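Local coordinates for PA0821 (Pseudomonas aeruginosa, PDB 7DRG), which is probably the type VI secretion immunity protein (antitoxin) that protects Pseudomonas aeruginosa from a putative VRR-NUC domain nuclease effector, at residues 144-152 against 162-173; 255-263 against 351-362. All blocks are in the same frame, centred on the assembly; numbering follows the deposited sequence.

Contact 1: 144-152 against 162-173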
loop_
_atom_site.group_PDB
_atom_site.type_symbol
_atom_site.label_atom_id
_atom_site.label_comp_id
_atom_site.label_asym_id
_atom_site.label_seq_id
_atom_site.Cartn_x
_atom_site.Cartn_y
_atom_site.Cartn_z
ATOM N N SER B 144 31.225 6.833 4.872
ATOM C CA SER B 144 30.431 7.348 5.976
ATOM C C SER B 144 29.186 8.058 5.440
ATOM O O SER B 144 29.033 8.280 4.235
ATOM C CB SER B 144 31.275 8.288 6.841
ATOM O OG SER B 144 32.384 7.587 7.404
ATOM N N VAL B 145 28.277 8.405 6.349
ATOM C CA VAL B 145 26.976 8.950 5.962
ATOM C C VAL B 145 26.608 10.099 6.885
ATOM O O VAL B 145 26.735 9.986 8.107
ATOM C CB VAL B 145 25.867 7.876 6.001
ATOM C CG1 VAL B 145 24.505 8.513 5.735
ATOM C CG2 VAL B 145 26.146 6.760 5.001
ATOM N N LEU B 146 26.138 11.198 6.301
ATOM C CA LEU B 146 25.440 12.251 7.027
ATOM C C LEU B 146 24.019 12.317 6.497
ATOM O O LEU B 146 23.819 12.459 5.287
ATOM C CB LEU B 146 26.116 13.615 6.843
ATOM C CG LEU B 146 25.334 14.817 7.377
ATOM C CD1 LEU B 146 25.114 14.718 8.882
ATOM C CD2 LEU B 146 26.053 16.120 7.052
ATOM N N GLU B 147 23.040 12.230 7.393
ATOM C CA GLU B 147 21.638 12.409 7.033
ATOM C C GLU B 147 21.046 13.502 7.900
ATOM O O GLU B 147 21.336 13.582 9.096
ATOM C CB GLU B 147 20.813 11.132 7.227
ATOM C CG GLU B 147 21.141 10.003 6.299
ATOM C CD GLU B 147 19.990 9.021 6.198
ATOM O OE1 GLU B 147 19.389 8.937 5.115
ATOM O OE2 GLU B 147 19.669 8.351 7.212
ATOM N N PHE B 148 20.205 14.339 7.305
ATOM C CA PHE B 148 19.601 15.411 8.076
ATOM C C PHE B 148 18.256 15.747 7.460
ATOM O O PHE B 148 18.007 15.474 6.285
ATOM C CB PHE B 148 20.514 16.645 8.136
ATOM C CG PHE B 148 20.632 17.371 6.835
ATOM C CD1 PHE B 148 21.407 16.862 5.813
ATOM C CD2 PHE B 148 19.944 18.556 6.628
ATOM C CE1 PHE B 148 21.507 17.538 4.597
ATOM C CE2 PHE B 148 20.034 19.237 5.418
ATOM C CZ PHE B 148 20.822 18.718 4.403
ATOM N N SER B 149 17.371 16.319 8.268
ATOM C CA SER B 149 16.036 16.563 7.754
ATOM C C SER B 149 15.388 17.736 8.464
ATOM O O SER B 149 15.734 18.078 9.597
ATOM C CB SER B 149 15.149 15.320 7.905
ATOM O OG SER B 149 14.806 15.110 9.268
ATOM N N VAL B 150 14.413 18.325 7.777
ATOM C CA VAL B 150 13.542 19.352 8.345
ATOM C C VAL B 150 12.094 18.965 8.068
ATOM O O VAL B 150 11.811 18.160 7.165
ATOM C CB VAL B 150 13.848 20.749 7.755
ATOM C CG1 VAL B 150 15.321 21.134 7.960
ATOM C CG2 VAL B 150 13.450 20.803 6.269
ATOM N N PRO B 151 11.148 19.544 8.812
ATOM C CA PRO B 151 9.730 19.260 8.561
ATOM C C PRO B 151 9.262 19.834 7.235
ATOM O O PRO B 151 9.810 20.811 6.721
ATOM C CB PRO B 151 9.011 19.949 9.729
ATOM C CG PRO B 151 10.066 20.192 10.757
ATOM C CD PRO B 151 11.347 20.352 10.026
ATOM N N LEU B 152 8.217 19.214 6.690
ATOM C CA LEU B 152 7.633 19.712 5.447
ATOM C C LEU B 152 7.063 21.113 5.622
ATOM O O LEU B 152 7.160 21.945 4.712
ATOM C CB LEU B 152 6.549 18.752 4.956
ATOM C CG LEU B 152 6.995 17.329 4.615
ATOM C CD1 LEU B 152 5.840 16.563 3.977
ATOM C CD2 LEU B 152 8.186 17.321 3.685
ATOM N N PHE B 162 16.596 24.463 3.634
ATOM C CA PHE B 162 17.138 23.115 3.495
ATOM C C PHE B 162 18.052 23.024 2.281
ATOM O O PHE B 162 19.138 22.436 2.346
ATOM C CB PHE B 162 16.000 22.094 3.397
ATOM C CG PHE B 162 16.466 20.696 3.122
ATOM C CD1 PHE B 162 16.733 20.281 1.827
ATOM C CD2 PHE B 162 16.655 19.794 4.160
ATOM C CE1 PHE B 162 17.182 19.011 1.564
ATOM C CE2 PHE B 162 17.096 18.507 3.901
ATOM C CZ PHE B 162 17.365 18.116 2.608
ATOM N N LEU B 163 17.621 23.603 1.157
ATOM C CA LEU B 163 18.441 23.588 -0.043
ATOM C C LEU B 163 19.816 24.203 0.218
ATOM O O LEU B 163 20.840 23.639 -0.183
ATOM C CB LEU B 163 17.698 24.338 -1.151
ATOM C CG LEU B 163 18.430 24.609 -2.457
ATOM C CD1 LEU B 163 18.865 23.310 -3.095
ATOM C CD2 LEU B 163 17.508 25.404 -3.385
ATOM N N GLN B 164 19.857 25.343 0.916
ATOM C CA GLN B 164 21.133 25.965 1.254
ATOM C C GLN B 164 21.995 25.043 2.112
ATOM O O GLN B 164 23.211 24.953 1.911
ATOM C CB GLN B 164 20.892 27.292 1.976
ATOM C CG GLN B 164 22.158 28.099 2.196
ATOM C CD GLN B 164 22.693 28.693 0.906
ATOM O OE1 GLN B 164 22.044 29.541 0.284
ATOM N NE2 GLN B 164 23.868 28.239 0.485
ATOM N N LEU B 165 21.383 24.349 3.073
ATOM C CA LEU B 165 22.140 23.403 3.892
ATOM C C LEU B 165 22.731 22.294 3.035
ATOM O O LEU B 165 23.903 21.931 3.191
ATOM C CB LEU B 165 21.253 22.800 4.987
ATOM C CG LEU B 165 20.704 23.706 6.083
ATOM C CD1 LEU B 165 19.821 22.883 7.020
ATOM C CD2 LEU B 165 21.831 24.391 6.852
ATOM N N PHE B 166 21.922 21.723 2.133
ATOM C CA PHE B 166 22.397 20.598 1.332
ATOM C C PHE B 166 23.601 20.997 0.486
ATOM O O PHE B 166 24.592 20.257 0.413
ATOM C CB PHE B 166 21.258 20.056 0.459
ATOM C CG PHE B 166 21.548 18.716 -0.146
ATOM C CD1 PHE B 166 21.336 17.558 0.585
ATOM C CD2 PHE B 166 22.030 18.607 -1.441
ATOM C CE1 PHE B 166 21.610 16.320 0.029
ATOM C CE2 PHE B 166 22.301 17.375 -1.996
ATOM C CZ PHE B 166 22.085 16.227 -1.257
ATOM N N ILE B 167 23.547 22.175 -0.135
ATOM C CA ILE B 167 24.678 22.646 -0.927
ATOM C C ILE B 167 25.871 22.962 -0.031
ATOM O O ILE B 167 27.010 22.602 -0.346
ATOM C CB ILE B 167 24.266 23.865 -1.769
ATOM C CG1 ILE B 167 23.036 23.551 -2.627
ATOM C CG2 ILE B 167 25.439 24.333 -2.619
ATOM C CD1 ILE B 167 23.162 22.303 -3.456
ATOM N N ASP B 168 25.635 23.657 1.087
ATOM C CA ASP B 168 26.727 23.991 1.998
ATOM C C ASP B 168 27.413 22.736 2.515
ATOM O O ASP B 168 28.646 22.690 2.611
ATOM C CB ASP B 168 26.214 24.823 3.172
ATOM C CG ASP B 168 25.942 26.279 2.791
ATOM O OD1 ASP B 168 26.200 26.652 1.634
ATOM O OD2 ASP B 168 25.454 27.047 3.649
ATOM N N PHE B 169 26.630 21.704 2.848
ATOM C CA PHE B 169 27.223 20.477 3.373
ATOM C C PHE B 169 28.003 19.745 2.288
ATOM O O PHE B 169 29.087 19.206 2.545
ATOM C CB PHE B 169 26.144 19.535 3.940
ATOM C CG PHE B 169 25.387 20.068 5.135
ATOM C CD1 PHE B 169 25.657 21.305 5.688
ATOM C CD2 PHE B 169 24.389 19.286 5.714
ATOM C CE1 PHE B 169 24.947 21.771 6.776
ATOM C CE2 PHE B 169 23.674 19.745 6.806
ATOM C CZ PHE B 169 23.952 20.978 7.344
ATOM N N ALA B 170 27.453 19.698 1.072
ATOM C CA ALA B 170 28.162 19.065 -0.033
ATOM C C ALA B 170 29.498 19.746 -0.269
ATOM O O ALA B 170 30.516 19.083 -0.509
ATOM C CB ALA B 170 27.309 19.121 -1.300
ATOM N N ARG B 171 29.503 21.073 -0.194
ATOM C CA ARG B 171 30.714 21.847 -0.428
ATOM C C ARG B 171 31.813 21.484 0.567
ATOM O O ARG B 171 32.989 21.389 0.190
ATOM C CB ARG B 171 30.364 23.332 -0.356
ATOM C CG ARG B 171 31.420 24.282 -0.839
ATOM C CD ARG B 171 30.746 25.457 -1.533
ATOM N NE ARG B 171 29.567 25.938 -0.808
ATOM C CZ ARG B 171 28.559 26.587 -1.382
ATOM N NH1 ARG B 171 28.582 26.819 -2.691
ATOM N NH2 ARG B 171 27.523 26.998 -0.658
ATOM N N ARG B 172 31.453 21.245 1.823
ATOM C CA ARG B 172 32.488 20.940 2.840
ATOM C C ARG B 172 32.884 19.465 2.873
ATOM O O ARG B 172 33.996 19.210 3.247
ATOM C CB ARG B 172 32.024 21.091 4.289
ATOM C CG ARG B 172 31.058 22.200 4.593
ATOM C CD ARG B 172 31.123 22.601 6.040
ATOM N NE ARG B 172 30.684 23.965 6.102
ATOM C CZ ARG B 172 29.429 24.326 6.231
ATOM N NH1 ARG B 172 28.497 23.411 6.348
ATOM N NH2 ARG B 172 29.101 25.594 6.250
ATOM N N LEU B 173 31.973 18.550 2.548
ATOM C CA LEU B 173 32.267 17.140 2.737
ATOM C C LEU B 173 32.737 16.456 1.466
ATOM O O LEU B 173 33.225 15.319 1.545
ATOM C CB LEU B 173 31.026 16.411 3.279
ATOM C CG LEU B 173 30.520 16.926 4.631
ATOM C CD1 LEU B 173 29.225 16.225 5.023
ATOM C CD2 LEU B 173 31.579 16.728 5.713
#

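Contact 2: 255-263 against 351-362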
loop_
_atom_site.group_PDB
_atom_site.type_symbol
_atom_site.label_atom_id
_atom_site.label_comp_id
_atom_site.label_asym_id
_atom_site.label_seq_id
_atom_site.Cartn_x
_atom_site.Cartn_y
_atom_site.Cartn_z
ATOM N N PRO B 255 15.732 20.365 -19.013
ATOM C CA PRO B 255 15.433 21.769 -19.333
ATOM C C PRO B 255 15.673 22.696 -18.152
ATOM O O PRO B 255 15.198 22.453 -17.037
ATOM C CB PRO B 255 13.954 21.728 -19.727
ATOM C CG PRO B 255 13.750 20.338 -20.232
ATOM C CD PRO B 255 14.630 19.462 -19.387
ATOM N N SER B 256 16.419 23.778 -18.410
ATOM C CA SER B 256 16.789 24.722 -17.359
ATOM C C SER B 256 15.589 25.479 -16.807
ATOM O O SER B 256 15.727 26.160 -15.783
ATOM C CB SER B 256 17.841 25.710 -17.868
ATOM O OG SER B 256 17.375 26.403 -19.011
ATOM N N SER B 257 14.422 25.362 -17.444
ATOM C CA SER B 257 13.200 25.914 -16.872
ATOM C C SER B 257 12.816 25.195 -15.586
ATOM O O SER B 257 12.140 25.773 -14.725
ATOM C CB SER B 257 12.054 25.828 -17.884
ATOM O OG SER B 257 11.814 24.498 -18.311
ATOM N N HIS B 258 13.232 23.938 -15.438
ATOM C CA HIS B 258 12.797 23.120 -14.318
ATOM C C HIS B 258 13.929 22.438 -13.575
ATOM O O HIS B 258 13.695 21.944 -12.468
ATOM C CB HIS B 258 11.801 22.052 -14.787
ATOM C CG HIS B 258 10.450 22.594 -15.134
ATOM N ND1 HIS B 258 10.209 23.303 -16.290
ATOM C CD2 HIS B 258 9.261 22.518 -14.487
ATOM C CE1 HIS B 258 8.934 23.647 -16.339
ATOM N NE2 HIS B 258 8.337 23.185 -15.255
ATOM N N PHE B 259 15.138 22.400 -14.130
ATOM C CA PHE B 259 16.288 21.780 -13.486
ATOM C C PHE B 259 17.353 22.834 -13.245
ATOM O O PHE B 259 17.657 23.637 -14.137
ATOM C CB PHE B 259 16.847 20.635 -14.333
ATOM C CG PHE B 259 15.891 19.488 -14.497
ATOM C CD1 PHE B 259 14.916 19.513 -15.483
ATOM C CD2 PHE B 259 15.954 18.386 -13.656
ATOM C CE1 PHE B 259 14.026 18.464 -15.630
ATOM C CE2 PHE B 259 15.068 17.334 -13.796
ATOM C CZ PHE B 259 14.101 17.369 -14.782
ATOM N N ALA B 260 17.898 22.842 -12.033
ATOM C CA ALA B 260 18.989 23.728 -11.665
ATOM C C ALA B 260 20.213 22.898 -11.314
ATOM O O ALA B 260 20.101 21.755 -10.858
ATOM C CB ALA B 260 18.613 24.628 -10.480
ATOM N N PHE B 261 21.385 23.484 -11.533
ATOM C CA PHE B 261 22.653 22.813 -11.295
ATOM C C PHE B 261 23.503 23.673 -10.379
ATOM O O PHE B 261 23.693 24.867 -10.633
ATOM C CB PHE B 261 23.382 22.530 -12.612
ATOM C CG PHE B 261 22.581 21.690 -13.555
ATOM C CD1 PHE B 261 21.617 22.266 -14.363
ATOM C CD2 PHE B 261 22.763 20.318 -13.607
ATOM C CE1 PHE B 261 20.858 21.488 -15.217
ATOM C CE2 PHE B 261 22.015 19.538 -14.464
ATOM C CZ PHE B 261 21.059 20.124 -15.269
ATOM N N TYR B 262 23.983 23.068 -9.301
ATOM C CA TYR B 262 24.841 23.739 -8.339
ATOM C C TYR B 262 26.199 23.062 -8.372
ATOM O O TYR B 262 26.362 21.938 -7.879
ATOM C CB TYR B 262 24.229 23.710 -6.938
ATOM C CG TYR B 262 22.848 24.316 -6.886
ATOM C CD1 TYR B 262 22.670 25.697 -6.859
ATOM C CD2 TYR B 262 21.719 23.507 -6.888
ATOM C CE1 TYR B 262 21.409 26.249 -6.823
ATOM C CE2 TYR B 262 20.451 24.051 -6.845
ATOM C CZ TYR B 262 20.298 25.418 -6.814
ATOM O OH TYR B 262 19.032 25.958 -6.776
ATOM N N ARG B 263 27.172 23.752 -8.951
ATOM C CA ARG B 263 28.552 23.295 -8.906
ATOM C C ARG B 263 29.143 23.746 -7.582
ATOM O O ARG B 263 29.447 24.922 -7.385
ATOM C CB ARG B 263 29.344 23.830 -10.096
ATOM C CG ARG B 263 29.445 22.827 -11.233
ATOM C CD ARG B 263 30.256 23.338 -12.424
ATOM N NE ARG B 263 31.619 23.701 -12.058
ATOM C CZ ARG B 263 32.153 24.897 -12.274
ATOM N NH1 ARG B 263 31.441 25.846 -12.871
ATOM N NH2 ARG B 263 33.402 25.138 -11.903
ATOM N N TYR B 351 7.663 26.481 -12.737
ATOM C CA TYR B 351 9.013 26.775 -13.191
ATOM C C TYR B 351 9.908 27.209 -12.031
ATOM O O TYR B 351 9.448 27.722 -11.009
ATOM C CB TYR B 351 9.001 27.899 -14.233
ATOM C CG TYR B 351 8.586 27.504 -15.637
ATOM C CD1 TYR B 351 7.423 26.790 -15.874
ATOM C CD2 TYR B 351 9.357 27.884 -16.730
ATOM C CE1 TYR B 351 7.047 26.445 -17.169
ATOM C CE2 TYR B 351 8.990 27.548 -18.019
ATOM C CZ TYR B 351 7.841 26.826 -18.230
ATOM O OH TYR B 351 7.484 26.495 -19.516
ATOM N N LEU B 352 11.211 27.029 -12.224
ATOM C CA LEU B 352 12.185 27.554 -11.274
ATOM C C LEU B 352 12.231 29.075 -11.339
ATOM O O LEU B 352 12.134 29.671 -12.417
ATOM C CB LEU B 352 13.574 26.994 -11.567
ATOM C CG LEU B 352 13.726 25.481 -11.548
ATOM C CD1 LEU B 352 15.164 25.124 -11.867
ATOM C CD2 LEU B 352 13.297 24.923 -10.195
ATOM N N ASP B 353 12.394 29.707 -10.180
ATOM C CA ASP B 353 12.559 31.155 -10.128
ATOM C C ASP B 353 13.386 31.508 -8.895
ATOM O O ASP B 353 13.934 30.632 -8.216
ATOM C CB ASP B 353 11.194 31.862 -10.166
ATOM C CG ASP B 353 10.283 31.484 -9.008
ATOM O OD1 ASP B 353 10.774 31.136 -7.916
ATOM O OD2 ASP B 353 9.048 31.539 -9.194
ATOM N N ALA B 354 13.481 32.806 -8.603
ATOM C CA ALA B 354 14.292 33.264 -7.482
ATOM C C ALA B 354 13.726 32.852 -6.129
ATOM O O ALA B 354 14.447 32.932 -5.130
ATOM C CB ALA B 354 14.445 34.784 -7.538
ATOM N N THR B 355 12.469 32.420 -6.064
ATOM C CA THR B 355 11.877 32.021 -4.795
ATOM C C THR B 355 12.142 30.568 -4.435
ATOM O O THR B 355 11.930 30.195 -3.277
ATOM C CB THR B 355 10.360 32.251 -4.804
ATOM O OG1 THR B 355 9.734 31.329 -5.704
ATOM C CG2 THR B 355 10.040 33.678 -5.235
ATOM N N ASN B 356 12.590 29.735 -5.378
ATOM C CA ASN B 356 12.727 28.308 -5.094
ATOM C C ASN B 356 14.074 27.726 -5.522
ATOM O O ASN B 356 14.265 26.505 -5.436
ATOM C CB ASN B 356 11.570 27.517 -5.728
ATOM C CG ASN B 356 11.422 27.769 -7.215
ATOM O OD1 ASN B 356 12.405 27.949 -7.928
ATOM N ND2 ASN B 356 10.182 27.790 -7.689
ATOM N N THR B 357 15.025 28.562 -5.941
ATOM C CA THR B 357 16.388 28.139 -6.231
ATOM C C THR B 357 17.347 29.064 -5.499
ATOM O O THR B 357 16.973 30.165 -5.084
ATOM C CB THR B 357 16.718 28.170 -7.737
ATOM O OG1 THR B 357 16.534 29.499 -8.243
ATOM C CG2 THR B 357 15.832 27.214 -8.508
ATOM N N LEU B 358 18.606 28.608 -5.355
ATOM C CA LEU B 358 19.639 29.494 -4.824
ATOM C C LEU B 358 20.195 30.372 -5.943
ATOM O O LEU B 358 20.314 29.923 -7.086
ATOM C CB LEU B 358 20.778 28.700 -4.197
ATOM C CG LEU B 358 20.409 27.681 -3.121
ATOM C CD1 LEU B 358 21.679 27.040 -2.588
ATOM C CD2 LEU B 358 19.631 28.334 -1.994
ATOM N N PRO B 359 20.547 31.621 -5.639
ATOM C CA PRO B 359 21.100 32.501 -6.681
ATOM C C PRO B 359 22.366 31.968 -7.336
ATOM O O PRO B 359 22.670 32.364 -8.467
ATOM C CB PRO B 359 21.367 33.818 -5.934
ATOM C CG PRO B 359 21.249 33.491 -4.466
ATOM C CD PRO B 359 20.302 32.335 -4.378
ATOM N N GLU B 360 23.105 31.075 -6.686
ATOM C CA GLU B 360 24.356 30.587 -7.246
ATOM C C GLU B 360 24.161 29.486 -8.282
ATOM O O GLU B 360 25.162 28.935 -8.760
ATOM C CB GLU B 360 25.273 30.094 -6.131
ATOM C CG GLU B 360 24.851 28.788 -5.484
ATOM C CD GLU B 360 25.635 28.507 -4.217
ATOM O OE1 GLU B 360 25.408 29.211 -3.210
ATOM O OE2 GLU B 360 26.485 27.591 -4.231
ATOM N N ARG B 361 22.919 29.150 -8.638
ATOM C CA ARG B 361 22.705 28.149 -9.673
ATOM C C ARG B 361 23.463 28.553 -10.927
ATOM O O ARG B 361 23.616 29.739 -11.222
ATOM C CB ARG B 361 21.210 27.987 -9.985
ATOM C CG ARG B 361 20.582 29.200 -10.642
ATOM C CD ARG B 361 19.140 28.944 -11.055
ATOM N NE ARG B 361 19.024 28.001 -12.166
ATOM C CZ ARG B 361 17.941 27.886 -12.932
ATOM N NH1 ARG B 361 16.887 28.663 -12.712
ATOM N NH2 ARG B 361 17.912 27.000 -13.923
ATOM N N LEU B 362 23.994 27.566 -11.636
ATOM C CA LEU B 362 24.593 27.860 -12.922
ATOM C C LEU B 362 23.596 28.636 -13.771
ATOM O O LEU B 362 22.465 28.206 -13.948
ATOM C CB LEU B 362 24.996 26.595 -13.662
ATOM C CG LEU B 362 26.167 25.823 -13.047
ATOM C CD1 LEU B 362 26.589 24.613 -13.888
ATOM C CD2 LEU B 362 27.354 26.750 -12.806
HETATM O O HOH W 1 14.969 28.660 -14.879
HETATM O O HOH W 2 12.426 28.814 -14.813
HETATM O O HOH W 3 19.629 25.194 -15.047
HETATM O O HOH W 4 21.202 26.035 -13.166
HETATM O O HOH W 5 26.745 26.802 -8.936
HETATM O O HOH W 6 27.039 26.207 -6.148
#

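Contact 1: 144-152 against 162-173
Phe162, at the beginning of the helical segment 162-173, lays its ring beside that of Phe148 on strand 144-151. The two planes are nearly parallel but slid so far apart that they barely overlap, and the closest approach is Phe148 CE2 to Phe162 CE2 at 3.4 Å. Val150 CG2 also approaches this phenylalanine, 4.0 Å from Phe162 CD2. Three residues on, Leu165 brings its CB to 3.8 Å from Phe148 CE2, and Phe166 adds its CD1 at 4.0 Å from Phe148 CE1. Phe169 makes the edge-to-face stack of the contact: its CE2 stands over the centre of the Phe148 ring, with the planes at 58°. Phe169 CD2 also lies 3.8 Å from Leu146 CD2. Leu173 then meets that Leu146 methyl through CD1, the two side chains crossing at about a right angle. Phe148 meets Phe162, Leu165, Phe166 and Phe169 because its CG lies between the backbone N and the carbonyl carbon (chi1 71°), with the ring projecting at the helix. Phe127 of the neighbouring strand touches Phe148, and Leu40 touches Phe162. The arrangement is an aromatic cluster in the buried layer between a helix and an antiparallel sheet, the helix running nearly antiparallel (168°) to the strand it covers.

Contact 2: 255-263 against 351-362
The backbones of 255-263 and 351-362 are joined near both ends, by Leu352 N to Ser257 O and Leu362 N to Phe261 O, each 2.9 Å and nearly straight. Between these bonds the C-terminal tail bows away through an Asx turn at Asp353 and a type I turn from Leu358 to Arg361, then returns beside strand 259-264 of the antiparallel sheet. At the first end, His258 directs CE1 at one face of the Tyr351 ring in an edge-to-face stack with planes 54° apart. Ser257 CB touches the same ring, while Ser257 OG and His258 ND1 are hydrogen-bonded and His258 NE2 hydrogen-bonds to Glu349 O, fixing the imidazole at both nitrogens. Leu352 turns CD1 onto the backbone of His258 and Phe259 and against Ala260 CB.

Tyr262 reaches from the strand to the middle of the tail. Its OH accepts from Leu358 N at 3.0 Å and is also hydrogen-bonded to Gln271 OE1, while CE1 lies against Leu358 CB and Arg361 CB. Glu360 CG comes up at the edge of this ring. Beyond it, Leu362 CD1 packs on Phe261 CB, 4.0 Å away.

Arg361 runs back along the strand with a bend at chi3 (-69°), which lays one face of the guanidinium on Ala260 CB. Three waters at the guanidinium edge link it to Ser256 O, Phe259 O and Phe261 N. In the same plane, Arg361 NH2 donates directly to a lone pair of Ser256 O at 3.0 Å, with an N-H...O angle of 161°.

In the fold
Along the chain the two contacts follow one another, contact 1 first, and their centres lie about 17 Å apart. Contact 1 is buried near the middle of the molecule, whereas contact 2 is partly buried and lies farther out. Both reach the same antiparallel strand system, and helix 161-173, part of contact 1, lies between strand 144-151 and the C-terminal tail. One side of that helix packs on strand 144-151. Elsewhere on it, Leu163, Gln164 and Ile167 receive Leu358 of the tail, and Arg171 NH1 forms a 2.7 Å salt bridge with Glu360 OE2. The last residues of the chain are thus tied both to strand 259-264 and to helix 161-173, joining parts far apart in the sequence of this probable immunity protein.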